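Putative uncharacterized protein (Toxoplasma gondii, PDB 4FBD) is of unknown function, a conserved hypothetical protein that belongs to the DUF3228 family. Local coordinates at residues L150-Y155 / W181-V186. Sequence-based numbering, arbitrary orientation.
Sequences LDLILY and WSIIAV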
loop_
_atom_site.group_PDB
_atom_site.type_symbol
_atom_site.label_atom_id
_atom_site.label_comp_id
_atom_site.label_asym_id
_atom_site.label_seq_id
_atom_site.Cartn_x
_atom_site.Cartn_y
_atom_site.Cartn_z
ATOM N N LEU A 150 6.365 -15.313 -22.014
ATOM C CA LEU A 150 5.102 -15.763 -21.485
ATOM C C LEU A 150 5.434 -16.722 -20.343
ATOM O O LEU A 150 6.222 -17.662 -20.526
ATOM C CB LEU A 150 4.277 -16.501 -22.540
ATOM C CG LEU A 150 3.915 -15.678 -23.772
ATOM C CD1 LEU A 150 3.249 -16.546 -24.799
ATOM C CD2 LEU A 150 3.051 -14.465 -23.372
ATOM N N ASP A 151 4.883 -16.455 -19.161
ATOM C CA ASP A 151 5.043 -17.325 -18.023
ATOM C C ASP A 151 3.815 -18.201 -18.173
ATOM O O ASP A 151 2.680 -17.705 -18.080
ATOM C CB ASP A 151 5.013 -16.527 -16.723
ATOM C CG ASP A 151 5.436 -17.340 -15.495
ATOM O OD1 ASP A 151 5.736 -18.548 -15.629
ATOM O OD2 ASP A 151 5.486 -16.739 -14.377
ATOM N N LEU A 152 4.027 -19.475 -18.492
ATOM C CA LEU A 152 2.927 -20.414 -18.653
ATOM C C LEU A 152 2.748 -21.128 -17.337
ATOM O O LEU A 152 3.684 -21.783 -16.843
ATOM C CB LEU A 152 3.221 -21.417 -19.744
ATOM C CG LEU A 152 3.496 -20.862 -21.141
ATOM C CD1 LEU A 152 3.839 -22.033 -22.117
ATOM C CD2 LEU A 152 2.323 -20.024 -21.614
ATOM N N ILE A 153 1.566 -20.997 -16.746
ATOM C CA ILE A 153 1.329 -21.636 -15.457
ATOM C C ILE A 153 0.599 -22.920 -15.719
ATOM O O ILE A 153 -0.418 -22.914 -16.410
ATOM C CB ILE A 153 0.486 -20.776 -14.523
ATOM C CG1 ILE A 153 1.013 -19.337 -14.478
ATOM C CG2 ILE A 153 0.469 -21.399 -13.126
ATOM C CD1 ILE A 153 2.434 -19.243 -13.995
ATOM N N LEU A 154 1.112 -24.015 -15.164
ATOM C CA LEU A 154 0.534 -25.338 -15.356
ATOM C C LEU A 154 -0.095 -25.915 -14.094
ATOM O O LEU A 154 0.338 -25.634 -12.990
ATOM C CB LEU A 154 1.628 -26.307 -15.810
ATOM C CG LEU A 154 2.389 -25.905 -17.078
ATOM C CD1 LEU A 154 3.458 -26.914 -17.407
ATOM C CD2 LEU A 154 1.458 -25.721 -18.266
ATOM N N TYR A 155 -1.140 -26.713 -14.279
ATOM C CA TYR A 155 -1.802 -27.440 -13.189
ATOM C C TYR A 155 -1.856 -28.872 -13.606
ATOM O O TYR A 155 -1.972 -29.159 -14.795
ATOM C CB TYR A 155 -3.215 -26.906 -12.893
ATOM C CG TYR A 155 -3.263 -25.876 -11.771
ATOM C CD1 TYR A 155 -2.544 -24.688 -11.850
ATOM C CD2 TYR A 155 -4.045 -26.095 -10.636
ATOM C CE1 TYR A 155 -2.592 -23.747 -10.826
ATOM C CE2 TYR A 155 -4.103 -25.168 -9.609
ATOM C CZ TYR A 155 -3.369 -23.995 -9.708
ATOM O OH TYR A 155 -3.418 -23.070 -8.698
ATOM N N TRP A 181 -0.137 -32.212 -17.633
ATOM C CA TRP A 181 -0.077 -30.809 -17.266
ATOM C C TRP A 181 -0.841 -29.996 -18.246
ATOM O O TRP A 181 -0.711 -30.203 -19.439
ATOM C CB TRP A 181 1.376 -30.325 -17.292
ATOM C CG TRP A 181 2.178 -30.997 -16.267
ATOM C CD1 TRP A 181 2.975 -32.080 -16.434
ATOM C CD2 TRP A 181 2.219 -30.670 -14.877
ATOM N NE1 TRP A 181 3.539 -32.438 -15.236
ATOM C CE2 TRP A 181 3.086 -31.589 -14.261
ATOM C CE3 TRP A 181 1.610 -29.685 -14.097
ATOM C CZ2 TRP A 181 3.360 -31.561 -12.895
ATOM C CZ3 TRP A 181 1.892 -29.645 -12.736
ATOM C CH2 TRP A 181 2.761 -30.576 -12.152
ATOM N N SER A 182 -1.630 -29.046 -17.761
ATOM C CA SER A 182 -2.348 -28.165 -18.667
ATOM C C SER A 182 -2.169 -26.717 -18.283
ATOM O O SER A 182 -2.155 -26.370 -17.115
ATOM C CB SER A 182 -3.845 -28.509 -18.757
ATOM O OG SER A 182 -4.030 -29.707 -19.488
ATOM N N ILE A 183 -2.063 -25.881 -19.298
ATOM C CA ILE A 183 -1.917 -24.449 -19.113
ATOM C C ILE A 183 -3.258 -23.875 -18.616
ATOM O O ILE A 183 -4.290 -24.043 -19.270
ATOM C CB ILE A 183 -1.539 -23.791 -20.449
ATOM C CG1 ILE A 183 -0.172 -24.328 -20.917
ATOM C CG2 ILE A 183 -1.595 -22.244 -20.334
ATOM C CD1 ILE A 183 0.144 -24.008 -22.343
ATOM N N ILE A 184 -3.233 -23.235 -17.449
ATOM C CA ILE A 184 -4.417 -22.612 -16.867
ATOM C C ILE A 184 -4.287 -21.067 -16.826
ATOM O O ILE A 184 -5.276 -20.352 -16.684
ATOM C CB ILE A 184 -4.754 -23.202 -15.474
ATOM C CG1 ILE A 184 -3.607 -23.041 -14.485
ATOM C CG2 ILE A 184 -5.133 -24.677 -15.569
ATOM C CD1 ILE A 184 -3.475 -21.676 -13.908
ATOM N N ALA A 185 -3.063 -20.571 -16.981
ATOM C CA ALA A 185 -2.810 -19.137 -17.013
ATOM C C ALA A 185 -1.623 -18.852 -17.898
ATOM O O ALA A 185 -0.713 -19.666 -18.013
ATOM C CB ALA A 185 -2.553 -18.588 -15.592
ATOM N N VAL A 186 -1.640 -17.673 -18.506
ATOM C CA VAL A 186 -0.565 -17.191 -19.372
ATOM C C VAL A 186 -0.314 -15.737 -19.026
ATOM O O VAL A 186 -1.200 -14.914 -19.105
ATOM C CB VAL A 186 -0.946 -17.274 -20.859
ATOM C CG1 VAL A 186 0.216 -16.806 -21.702
ATOM C CG2 VAL A 186 -1.360 -18.677 -21.222
#
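I184 and Y155 meet through two unusual torsions: I184 carries CG1 between its backbone N and carbonyl carbon (chi1 58°), while Y155 has chi1 at -95°, away from the usual staggered positions. CG1 of I184 thus comes obliquely against the Y155 ring, 3.3 Å from CD1, and I184 CD1 continues along the same ring side toward CE1. I153 flanks this group, its CG2 4.0 Å from I184 CD1 and its CG1 against the methyl of A185. Beyond the pair, Y155 meets the ring of F89, and I160 of helix 157-166 touches both Y155 and I184. L152, L154, I183 and V186 point to the other face: L154 CD2 presses on I183 CG1 at 3.4 Å, and L152 CD2 lies 3.8 Å from V186 CG1, the two side chains running the same way. At the end of the pairing W181 brings CE3 of its six-membered ring to 3.8 Å from L154 CB, the two side chains nearly perpendicular. Four backbone bonds join the strands. Y155 and S182 exchange two, each 3.0 Å between N and O; I153 N reaches A185 O in a nearly straight bond (171° at the hydrogen), whereas I153 O takes the N-H of I184. One residue, I153, therefore faces both I184 and A185, and I184 leaves the extended conformation. Strand 90-96 pairs with the far edge of 150-155, and H92 hydrogen-bonds OD1 of D151. This is a classic beta bulge in an antiparallel pair of inner strands of the mixed five-stranded sheet.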